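Local coordinates for GCN5-related N-acetyltransferase (Brucella melitensis biovar Abortus 2308, PDB 3TCV), which probably transfers an acetyl group from acetyl-CoA to an amine, perhaps the N-terminal serine or alanine of a protein, at residues V44-L49 with Q148-Q153; D56-A61 with E86-K91; Q115-I120 with Q153-V158; K217-A222 with E241-G246. All blocks are in the same frame, centred on the assembly; numbering follows the deposited sequence.

Interaction 1 (V44-L49 with Q148-Q153)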
# COMPACT_ATOMS: atom_id res chain seq x y z
N VAL B 44 -5.62 -1.17 30.37
CA VAL B 44 -5.88 -0.06 29.46
C VAL B 44 -7.35 -0.06 29.03
O VAL B 44 -8.02 -1.11 29.02
CB VAL B 44 -4.99 -0.23 28.21
CG1 VAL B 44 -5.63 -1.19 27.21
CG2 VAL B 44 -4.66 1.11 27.59
N ARG B 45 -7.85 1.12 28.68
CA ARG B 45 -9.15 1.29 28.06
C ARG B 45 -8.96 2.09 26.77
O ARG B 45 -8.20 3.06 26.75
CB ARG B 45 -10.10 2.02 29.01
CG ARG B 45 -11.50 2.17 28.47
CD ARG B 45 -12.48 2.52 29.59
NE ARG B 45 -12.36 3.90 30.01
CZ ARG B 45 -11.78 4.34 31.13
NH1 ARG B 45 -11.24 3.50 32.02
NH2 ARG B 45 -11.75 5.66 31.39
N LEU B 46 -9.65 1.68 25.70
CA LEU B 46 -9.65 2.39 24.44
C LEU B 46 -11.02 3.02 24.26
O LEU B 46 -12.02 2.31 24.30
CB LEU B 46 -9.35 1.44 23.26
CG LEU B 46 -8.10 0.57 23.36
CD1 LEU B 46 -7.86 -0.28 22.11
CD2 LEU B 46 -6.91 1.46 23.67
N GLU B 47 -11.06 4.34 24.06
CA GLU B 47 -12.28 5.07 23.78
C GLU B 47 -12.18 5.79 22.43
O GLU B 47 -11.13 6.38 22.11
CB GLU B 47 -12.53 6.09 24.89
CG GLU B 47 -12.89 5.43 26.22
CD GLU B 47 -13.12 6.41 27.34
OE1 GLU B 47 -13.08 7.63 27.10
OE2 GLU B 47 -13.33 5.96 28.47
N PRO B 48 -13.27 5.78 21.64
CA PRO B 48 -13.25 6.53 20.39
C PRO B 48 -12.83 7.98 20.66
O PRO B 48 -13.35 8.61 21.59
CB PRO B 48 -14.71 6.46 19.93
CG PRO B 48 -15.16 5.14 20.46
CD PRO B 48 -14.54 5.06 21.82
N LEU B 49 -11.88 8.48 19.88
CA LEU B 49 -11.28 9.77 20.23
C LEU B 49 -12.37 10.86 20.18
O LEU B 49 -13.11 10.94 19.21
CB LEU B 49 -10.12 10.12 19.30
CG LEU B 49 -9.33 11.39 19.59
CD1 LEU B 49 -8.71 11.31 20.96
CD2 LEU B 49 -8.26 11.63 18.52
N GLN B 148 -2.50 -2.69 21.87
CA GLN B 148 -2.30 -3.38 20.58
C GLN B 148 -3.21 -4.62 20.51
O GLN B 148 -3.94 -4.82 19.51
CB GLN B 148 -0.81 -3.75 20.44
CG GLN B 148 -0.29 -4.02 19.04
CD GLN B 148 -1.02 -5.11 18.29
OE1 GLN B 148 -1.79 -4.81 17.42
NE2 GLN B 148 -0.75 -6.36 18.59
N PHE B 149 -3.16 -5.43 21.59
CA PHE B 149 -3.92 -6.66 21.70
C PHE B 149 -5.40 -6.44 21.47
O PHE B 149 -6.04 -7.21 20.75
CB PHE B 149 -3.75 -7.31 23.08
CG PHE B 149 -4.52 -8.60 23.24
CD1 PHE B 149 -4.14 -9.75 22.56
CD2 PHE B 149 -5.66 -8.66 24.04
CE1 PHE B 149 -4.87 -10.93 22.69
CE2 PHE B 149 -6.39 -9.83 24.18
CZ PHE B 149 -5.99 -10.97 23.51
N LEU B 150 -5.96 -5.42 22.11
CA LEU B 150 -7.39 -5.18 21.98
C LEU B 150 -7.83 -4.89 20.53
O LEU B 150 -8.88 -5.34 20.11
CB LEU B 150 -7.84 -4.07 22.93
CG LEU B 150 -7.84 -4.40 24.43
CD1 LEU B 150 -8.02 -3.11 25.22
CD2 LEU B 150 -8.89 -5.46 24.80
N PHE B 151 -7.02 -4.15 19.78
CA PHE B 151 -7.30 -3.95 18.36
C PHE B 151 -7.18 -5.27 17.59
O PHE B 151 -8.03 -5.58 16.75
CB PHE B 151 -6.31 -2.95 17.76
CG PHE B 151 -6.77 -1.51 17.76
CD1 PHE B 151 -7.89 -1.06 18.47
CD2 PHE B 151 -6.01 -0.55 17.06
CE1 PHE B 151 -8.26 0.28 18.42
CE2 PHE B 151 -6.38 0.78 17.02
CZ PHE B 151 -7.51 1.19 17.71
N MET B 152 -6.12 -6.04 17.86
CA MET B 152 -5.86 -7.26 17.10
C MET B 152 -7.00 -8.25 17.31
O MET B 152 -7.51 -8.89 16.37
CB MET B 152 -4.53 -7.88 17.51
CG MET B 152 -4.09 -8.96 16.53
SD MET B 152 -2.31 -9.24 16.52
CE MET B 152 -2.09 -9.92 18.12
N GLN B 153 -7.43 -8.35 18.57
CA GLN B 153 -8.53 -9.24 18.93
C GLN B 153 -9.83 -8.85 18.22
O GLN B 153 -10.57 -9.71 17.73
CB GLN B 153 -8.75 -9.16 20.43
CG GLN B 153 -9.76 -10.17 20.93
CD GLN B 153 -9.75 -10.28 22.42
OE1 GLN B 153 -9.50 -11.36 22.98
NE2 GLN B 153 -9.98 -9.16 23.09
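The ring of Phe-151 receives the CD1 methyl of Leu-46 at a slant, neither squarely over its face nor in line with its edge. That methyl lies 3.7 Å from CD1 of Phe-151 and almost as near its CE1. Phe-101, on strand 99-105, meets the same ring edge to face. A second flat group, the guanidinium of Arg-45, belongs to a residue whose CB is directed away from the helix. At its edge, within its own plane, NE donates to Glu-47 OE2 over 2.7 Å in a nearly straight salt bridge (172° at the hydrogen). Glu-47 OE1 is in turn hydrogen-bonded to His-54, which further fixes the carboxylate.

Between strand and helix everything is apolar. Leu-46 CD1 is wedged between the Phe-151 ring and Leu-150 CB, 3.9 Å from the latter. Its CG stands anti to the carbonyl carbon (chi1 -52°), which sends the branch across to the helix. Leu-150 answers with its own CD1, packed 3.7 Å from Val-44 CG1; these two side chains lie alongside, pointing opposite ways. Phe-39 of the neighbouring strand touches both leucines, and Gln-115 lies against Leu-46 and Phe-151.

The short axes of strand 44-48 and helix 148-153 approach to 9.6 Å, a spacing bridged by Val-44, Leu-46, Leu-150 and Phe-151. The case illustrates how a strand sorts its residues: apolar ones meet the helix, while the Arg-45/Glu-47 pair takes no part. It is the helix-on-sheet core of the GNAT fold, with helix 142-158 laid against an early strand of the central sheet.

Interaction 2 (D56-A61 with E86-K91)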
# COMPACT_ATOMS: atom_id res chain seq x y z
N ASP B 56 -7.75 17.65 26.69
CA ASP B 56 -6.82 18.18 27.68
C ASP B 56 -5.77 17.16 28.10
O ASP B 56 -4.57 17.48 28.13
CB ASP B 56 -7.56 18.72 28.89
CG ASP B 56 -8.42 19.95 28.56
OD1 ASP B 56 -8.29 20.52 27.43
OD2 ASP B 56 -9.22 20.35 29.41
N GLU B 57 -6.20 15.95 28.42
CA GLU B 57 -5.28 14.93 28.88
C GLU B 57 -4.41 14.43 27.74
O GLU B 57 -3.25 14.11 27.96
CB GLU B 57 -6.01 13.77 29.58
CG GLU B 57 -6.65 14.18 30.91
CD GLU B 57 -7.39 13.05 31.62
OE1 GLU B 57 -7.34 11.89 31.18
OE2 GLU B 57 -8.04 13.34 32.65
N LEU B 58 -4.93 14.38 26.51
CA LEU B 58 -4.09 13.94 25.38
C LEU B 58 -3.08 15.03 25.05
O LEU B 58 -1.94 14.74 24.68
CB LEU B 58 -4.92 13.58 24.14
CG LEU B 58 -4.12 13.07 22.94
CD1 LEU B 58 -3.32 11.84 23.32
CD2 LEU B 58 -5.07 12.82 21.77
N PHE B 59 -3.48 16.29 25.19
CA PHE B 59 -2.53 17.38 25.03
C PHE B 59 -1.39 17.20 26.02
O PHE B 59 -0.23 17.33 25.67
CB PHE B 59 -3.15 18.77 25.23
CG PHE B 59 -2.12 19.86 25.34
CD1 PHE B 59 -1.37 20.25 24.25
CD2 PHE B 59 -1.84 20.44 26.58
CE1 PHE B 59 -0.38 21.21 24.37
CE2 PHE B 59 -0.87 21.42 26.71
CZ PHE B 59 -0.13 21.81 25.61
N ALA B 60 -1.73 16.92 27.28
CA ALA B 60 -0.74 16.71 28.32
C ALA B 60 0.24 15.60 27.93
O ALA B 60 1.47 15.78 27.97
CB ALA B 60 -1.42 16.35 29.63
N ALA B 61 -0.32 14.46 27.57
CA ALA B 61 0.50 13.30 27.14
C ALA B 61 1.41 13.64 25.96
O ALA B 61 2.54 13.15 25.86
CB ALA B 61 -0.40 12.11 26.82
N GLU B 86 -5.78 21.91 19.01
CA GLU B 86 -7.19 21.70 18.70
C GLU B 86 -7.50 21.31 17.25
O GLU B 86 -8.32 20.42 17.05
CB GLU B 86 -8.05 22.92 19.12
CG GLU B 86 -9.54 22.60 19.22
CD GLU B 86 -9.91 21.64 20.35
OE1 GLU B 86 -9.18 21.53 21.36
OE2 GLU B 86 -10.98 20.98 20.26
N PRO B 87 -6.87 21.94 16.25
CA PRO B 87 -7.20 21.54 14.88
C PRO B 87 -6.93 20.06 14.58
O PRO B 87 -7.79 19.39 14.02
CB PRO B 87 -6.30 22.43 14.03
CG PRO B 87 -6.15 23.66 14.85
CD PRO B 87 -6.03 23.15 16.26
N TRP B 88 -5.76 19.58 14.94
CA TRP B 88 -5.45 18.14 14.77
C TRP B 88 -6.38 17.28 15.54
O TRP B 88 -6.82 16.24 15.05
CB TRP B 88 -3.99 17.81 15.15
CG TRP B 88 -3.69 16.34 14.93
CD1 TRP B 88 -3.18 15.73 13.78
CD2 TRP B 88 -3.91 15.24 15.87
NE1 TRP B 88 -3.07 14.37 13.96
CE2 TRP B 88 -3.50 14.02 15.19
CE3 TRP B 88 -4.42 15.16 17.16
CZ2 TRP B 88 -3.58 12.78 15.80
CZ3 TRP B 88 -4.48 13.90 17.77
CH2 TRP B 88 -4.08 12.74 17.09
N LEU B 89 -6.70 17.67 16.77
CA LEU B 89 -7.57 16.90 17.63
C LEU B 89 -8.96 16.77 17.03
O LEU B 89 -9.54 15.68 17.00
CB LEU B 89 -7.66 17.57 19.00
CG LEU B 89 -8.56 16.90 20.01
CD1 LEU B 89 -8.01 15.53 20.42
CD2 LEU B 89 -8.71 17.82 21.21
N ASP B 90 -9.51 17.89 16.57
CA ASP B 90 -10.85 17.87 15.96
C ASP B 90 -10.89 17.00 14.69
O ASP B 90 -11.82 16.21 14.49
CB ASP B 90 -11.30 19.29 15.65
CG ASP B 90 -11.45 20.13 16.89
OD1 ASP B 90 -11.38 19.56 18.01
OD2 ASP B 90 -11.61 21.36 16.77
N LYS B 91 -9.91 17.15 13.82
CA LYS B 91 -9.87 16.35 12.59
C LYS B 91 -9.76 14.86 12.93
O LYS B 91 -10.51 14.03 12.38
CB LYS B 91 -8.71 16.77 11.72
CG LYS B 91 -8.66 16.07 10.39
CD LYS B 91 -7.42 16.51 9.62
CE LYS B 91 -7.44 15.95 8.21
NZ LYS B 91 -6.06 15.94 7.67
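Leu-58 reaches from helix 51-61 to Trp-88 and Leu-89 of helix 82-94, a small helix-to-helix contact between two of the helices that in this GNAT fold lie between strands 44-48 and 99-105. Within these segments one methyl, Leu-58 CD2, carries the apolar contact; Phe-85 and Ala-51 widen the interface beyond them.

Along the second helix, Glu-86 comes first. Its OE1 forms a salt bridge with Arg-82, and the same arginine also pairs with Asp-56 of the first helix. The positive charge therefore links two acidic groups whose oxygens, Asp-56 OD1 and Glu-86 OE1, are 6.2 Å apart, and it would be expected to offset their repulsion. Pro-87 follows at a kink, where its ring nitrogen has no hydrogen to give to the preceding turn.

Trp-88 then meets Leu-58 with the six-membered ring of its indole. With CG of the tryptophan anti to the backbone nitrogen (chi1 -178°), Leu-58 CD2 sits at the edge of the indole, near its plane, 4.2 Å from Trp-88 CZ3. The two side chains cross at about a right angle, while Phe-100 makes an edge-to-face contact with the indole. Leu-89 comes next and brings CD1 to the same methyl, also at 4.2 Å from Leu-58 CD2, while its own side chain touches Ala-51 and Arg-82. Asp-90 packs on Ala-51 as well. Past the kink the regular helix resumes, with Asp-90 N bonded to Glu-86 O at 2.8 Å and Lys-91 N to Pro-87 O at 3.1 Å.

Interaction 3 (Q115-I120 with Q153-V158)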
# COMPACT_ATOMS: atom_id res chain seq x y z
N GLN B 115 -4.16 5.92 19.18
CA GLN B 115 -3.84 4.98 18.10
C GLN B 115 -5.05 4.86 17.18
O GLN B 115 -6.12 5.33 17.54
CB GLN B 115 -3.49 3.60 18.69
CG GLN B 115 -4.59 2.93 19.49
CD GLN B 115 -4.15 1.64 20.18
OE1 GLN B 115 -3.09 1.59 20.79
NE2 GLN B 115 -4.99 0.60 20.13
N ALA B 116 -4.88 4.23 16.02
CA ALA B 116 -5.97 4.16 15.06
C ALA B 116 -5.97 2.88 14.26
O ALA B 116 -4.91 2.27 14.04
CB ALA B 116 -5.90 5.37 14.11
N LEU B 117 -7.16 2.47 13.86
CA LEU B 117 -7.37 1.51 12.79
C LEU B 117 -7.46 2.32 11.51
O LEU B 117 -8.19 3.33 11.47
CB LEU B 117 -8.64 0.68 13.02
CG LEU B 117 -8.58 -0.28 14.23
CD1 LEU B 117 -9.96 -0.87 14.50
CD2 LEU B 117 -7.53 -1.38 14.01
N MET B 118 -6.69 1.94 10.50
CA MET B 118 -6.56 2.77 9.30
C MET B 118 -6.30 1.94 8.07
O MET B 118 -6.06 0.76 8.15
CB MET B 118 -5.43 3.80 9.49
CG MET B 118 -4.05 3.21 9.73
SD MET B 118 -2.87 4.50 10.21
CE MET B 118 -2.48 5.12 8.58
N ARG B 119 -6.32 2.60 6.92
CA ARG B 119 -6.21 1.93 5.62
C ARG B 119 -7.15 0.73 5.60
O ARG B 119 -6.77 -0.40 5.28
CB ARG B 119 -4.76 1.60 5.32
CG ARG B 119 -3.92 2.89 5.21
CD ARG B 119 -2.45 2.68 4.93
NE ARG B 119 -2.33 1.79 3.80
CZ ARG B 119 -2.16 0.47 3.89
NH1 ARG B 119 -2.01 -0.11 5.08
NH2 ARG B 119 -2.13 -0.26 2.78
N ILE B 120 -8.40 1.04 5.94
CA ILE B 120 -9.44 0.06 6.15
C ILE B 120 -9.92 -0.47 4.78
O ILE B 120 -10.29 0.31 3.88
CB ILE B 120 -10.60 0.69 6.97
CG1 ILE B 120 -10.10 1.25 8.32
CG2 ILE B 120 -11.70 -0.35 7.21
CD1 ILE B 120 -11.05 2.25 8.98
N GLN B 153 -7.43 -8.35 18.57
CA GLN B 153 -8.53 -9.24 18.93
C GLN B 153 -9.83 -8.85 18.22
O GLN B 153 -10.57 -9.71 17.73
CB GLN B 153 -8.75 -9.16 20.43
CG GLN B 153 -9.76 -10.17 20.93
CD GLN B 153 -9.75 -10.28 22.42
OE1 GLN B 153 -9.50 -11.36 22.98
NE2 GLN B 153 -9.98 -9.16 23.09
N TYR B 154 -10.10 -7.55 18.19
CA TYR B 154 -11.32 -7.02 17.56
C TYR B 154 -11.33 -7.31 16.07
O TYR B 154 -12.33 -7.79 15.52
CB TYR B 154 -11.39 -5.53 17.83
CG TYR B 154 -12.53 -4.82 17.15
CD1 TYR B 154 -13.87 -5.17 17.39
CD2 TYR B 154 -12.28 -3.74 16.29
CE1 TYR B 154 -14.91 -4.47 16.78
CE2 TYR B 154 -13.31 -3.05 15.68
CZ TYR B 154 -14.62 -3.41 15.93
OH TYR B 154 -15.60 -2.69 15.29
N VAL B 155 -10.18 -7.05 15.45
CA VAL B 155 -9.98 -7.22 14.02
C VAL B 155 -10.21 -8.68 13.60
O VAL B 155 -10.87 -8.94 12.59
CB VAL B 155 -8.59 -6.66 13.63
CG1 VAL B 155 -8.08 -7.23 12.32
CG2 VAL B 155 -8.65 -5.11 13.64
N PHE B 156 -9.71 -9.64 14.39
CA PHE B 156 -9.79 -11.04 14.01
C PHE B 156 -11.03 -11.75 14.57
O PHE B 156 -11.76 -12.33 13.81
CB PHE B 156 -8.53 -11.79 14.42
CG PHE B 156 -7.33 -11.44 13.57
CD1 PHE B 156 -7.36 -11.64 12.20
CD2 PHE B 156 -6.19 -10.95 14.13
CE1 PHE B 156 -6.25 -11.33 11.39
CE2 PHE B 156 -5.09 -10.62 13.35
CZ PHE B 156 -5.12 -10.82 11.98
N ASP B 157 -11.24 -11.67 15.87
CA ASP B 157 -12.38 -12.37 16.47
C ASP B 157 -13.73 -11.71 16.21
O ASP B 157 -14.75 -12.42 16.20
CB ASP B 157 -12.22 -12.51 17.99
CG ASP B 157 -11.16 -13.50 18.39
OD1 ASP B 157 -10.74 -14.35 17.57
OD2 ASP B 157 -10.74 -13.43 19.56
N VAL B 158 -13.78 -10.40 16.05
CA VAL B 158 -15.07 -9.73 15.83
C VAL B 158 -15.29 -9.40 14.35
O VAL B 158 -16.29 -9.81 13.78
CB VAL B 158 -15.26 -8.49 16.71
CG1 VAL B 158 -16.58 -7.78 16.41
CG2 VAL B 158 -15.20 -8.90 18.18
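Leu-117 divides its two methyls between neighbouring residues of the helix, CD1 to Tyr-154 and CD2 to Val-155. CD1 comes up at the edge of the tyrosine ring, near its plane, 4.1 Å from Tyr-154 CD2 and slightly farther from CE2. CD2 meets Val-155 CG2 at 3.9 Å, the two side chains overlapping side by side from opposing directions. The valine presents that branch because CG2, rather than CG1, stands anti to its carbonyl carbon.

The next shell holds these groups in place. Tyr-154 is anchored at its far end, where OH is hydrogen-bonded to the backbone N of Glu-35, and Phe-39 meets its ring at a steep angle. Val-155 also packs on Ile-127, and Leu-117 is touched by Phe-151 one turn earlier in the helix. The strand itself is fixed by backbone bonds from Leu-117 to Leu-99 and from Ala-116 to Gly-130 on its two neighbours. Beyond it the chain turns a corner at Arg-119, whose guanidinium joins Glu-128 and Glu-165. On the other side the helix widens into a pi turn over 154-158.

Seen as an example, this is the packing of a crossover helix: helix 142-158 connects strand 126-134 with its parallel neighbour 163-169 and lies over strand 110-121, as in the beta-alpha-beta unit at the heart of the GNAT fold.

Interaction 4 (K217-A222 with E241-G246)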
# COMPACT_ATOMS: atom_id res chain seq x y z
N LYS B 217 -2.82 -15.02 20.06
CA LYS B 217 -3.79 -14.74 21.11
C LYS B 217 -3.40 -15.45 22.42
O LYS B 217 -3.37 -14.80 23.47
CB LYS B 217 -5.21 -15.14 20.68
CG LYS B 217 -6.28 -14.87 21.72
CD LYS B 217 -7.68 -15.28 21.25
CE LYS B 217 -8.75 -14.78 22.21
NZ LYS B 217 -10.11 -15.19 21.76
N GLN B 218 -3.06 -16.74 22.34
CA GLN B 218 -2.67 -17.52 23.53
C GLN B 218 -1.44 -16.92 24.22
O GLN B 218 -1.40 -16.84 25.44
CB GLN B 218 -2.43 -19.00 23.18
CG GLN B 218 -3.67 -19.70 22.62
CD GLN B 218 -3.60 -21.22 22.64
OE1 GLN B 218 -2.55 -21.83 22.41
NE2 GLN B 218 -4.75 -21.86 22.91
N ALA B 219 -0.46 -16.48 23.43
CA ALA B 219 0.79 -15.95 23.98
C ALA B 219 0.59 -14.60 24.66
O ALA B 219 1.18 -14.32 25.69
CB ALA B 219 1.86 -15.86 22.88
N TYR B 220 -0.24 -13.74 24.05
CA TYR B 220 -0.56 -12.46 24.66
C TYR B 220 -1.35 -12.66 25.96
O TYR B 220 -1.10 -11.97 26.94
CB TYR B 220 -1.41 -11.62 23.73
CG TYR B 220 -0.70 -10.78 22.67
CD1 TYR B 220 -0.62 -9.38 22.80
CD2 TYR B 220 -0.19 -11.36 21.51
CE1 TYR B 220 -0.01 -8.61 21.79
CE2 TYR B 220 0.42 -10.60 20.53
CZ TYR B 220 0.51 -9.23 20.67
OH TYR B 220 1.09 -8.50 19.64
N GLN B 221 -2.34 -13.54 25.92
CA GLN B 221 -3.18 -13.78 27.10
C GLN B 221 -2.32 -14.28 28.24
O GLN B 221 -2.50 -13.87 29.38
CB GLN B 221 -4.30 -14.79 26.79
CG GLN B 221 -5.51 -14.16 26.13
CD GLN B 221 -6.56 -15.18 25.69
OE1 GLN B 221 -6.24 -16.31 25.34
NE2 GLN B 221 -7.81 -14.75 25.67
N ALA B 222 -1.35 -15.13 27.95
CA ALA B 222 -0.45 -15.66 28.97
C ALA B 222 0.42 -14.53 29.53
O ALA B 222 0.59 -14.42 30.74
CB ALA B 222 0.41 -16.78 28.40
N GLU B 241 9.22 -14.68 24.69
CA GLU B 241 9.37 -15.96 25.38
C GLU B 241 8.08 -16.79 25.33
O GLU B 241 8.13 -17.97 25.01
CB GLU B 241 9.87 -15.76 26.81
CG GLU B 241 11.35 -15.42 26.84
CD GLU B 241 11.85 -14.87 28.18
OE1 GLU B 241 11.04 -14.55 29.07
OE2 GLU B 241 13.08 -14.73 28.32
N PHE B 242 6.94 -16.19 25.61
CA PHE B 242 5.66 -16.91 25.53
C PHE B 242 5.35 -17.38 24.10
O PHE B 242 4.86 -18.48 23.88
CB PHE B 242 4.52 -16.06 26.07
CG PHE B 242 4.40 -16.09 27.57
CD1 PHE B 242 3.98 -17.26 28.22
CD2 PHE B 242 4.68 -14.96 28.34
CE1 PHE B 242 3.88 -17.31 29.63
CE2 PHE B 242 4.57 -15.02 29.73
CZ PHE B 242 4.15 -16.17 30.36
N ARG B 243 5.66 -16.54 23.11
CA ARG B 243 5.44 -16.93 21.73
C ARG B 243 6.34 -18.11 21.37
O ARG B 243 5.91 -19.05 20.68
CB ARG B 243 5.66 -15.70 20.79
CG ARG B 243 4.57 -14.63 20.91
CD ARG B 243 4.89 -13.32 20.18
NE ARG B 243 5.54 -13.63 18.90
CZ ARG B 243 6.72 -13.18 18.51
NH1 ARG B 243 7.22 -13.63 17.36
NH2 ARG B 243 7.40 -12.27 19.22
N ASP B 244 7.59 -18.09 21.84
CA ASP B 244 8.50 -19.20 21.62
C ASP B 244 7.96 -20.49 22.22
O ASP B 244 8.14 -21.57 21.67
CB ASP B 244 9.85 -18.94 22.30
CG ASP B 244 10.78 -18.06 21.48
OD1 ASP B 244 10.41 -17.60 20.38
OD2 ASP B 244 11.93 -17.90 21.99
N LEU B 245 7.34 -20.38 23.39
CA LEU B 245 6.85 -21.55 24.11
C LEU B 245 5.66 -22.22 23.42
O LEU B 245 5.51 -23.43 23.51
CB LEU B 245 6.49 -21.18 25.55
CG LEU B 245 7.65 -20.87 26.50
CD1 LEU B 245 7.13 -20.23 27.78
CD2 LEU B 245 8.49 -22.13 26.76
N GLY B 246 4.84 -21.44 22.74
CA GLY B 246 3.69 -21.97 22.02
C GLY B 246 2.68 -22.62 22.97
O GLY B 246 1.87 -23.45 22.52
OXT GLY B 246 2.67 -22.34 24.19
O HOH W 1 -0.04 -21.98 20.90
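Ala-222 sets its CB over one face of the Phe-242 ring in a CH-pi contact, 4.0 Å from the centroid and 27° off the normal, where helix 213-224 and the C-terminal helix 239-245 pack as a pair running roughly antiparallel (136°). One turn back comes the closest approach of CA atoms, 5.2 Å from Ala-219 CA to Phe-242 CA. The small side chain permits this, as alanines commonly do at close helix crossings. Ala-219 CB touches Arg-243 CG at 3.6 Å, and Ala-219 O lies against the Phe-242 CB. Arg-243 lends only the aliphatic start of its side chain to this tight part; its NH2 makes a weak hydrogen bond with Gln-240 OE1. The Phe-242 ring is directed back over the first helix by a chi1 of -82°, and Asn-228, Lys-237 and Trp-223 also touch the phenylalanine side chain.

Another flank of the contact is looser. Gln-218 and Gly-246, both exposed, do not touch directly. A water spans the gap instead, donating both its hydrogens, one to Gln-218 OE1 and one to the terminal carboxylate oxygen Gly-246 O, each at 2.9 Å.

From the N terminus, strand 44-48 opens interaction 1, which closes on helix 142-158 about a hundred residues later. Interaction 2 opens and closes wholly within that span, joining helices 51-61 and 82-94; Leu-49 CD1 touches Leu-58 CD2 at 4.0 Å. Interaction 3 also starts inside the span, at strand 110-121, but ends on the later turns of the same helix, so it crosses interaction 1, and both meet one sheet. Interaction 4 follows in series and pairs the last two helices. It is tied back by a salt bridge from Lys-217 NZ to Asp-157 OD2 (2.9 Å), while interaction 2 lies some 35 Å away, centre to centre.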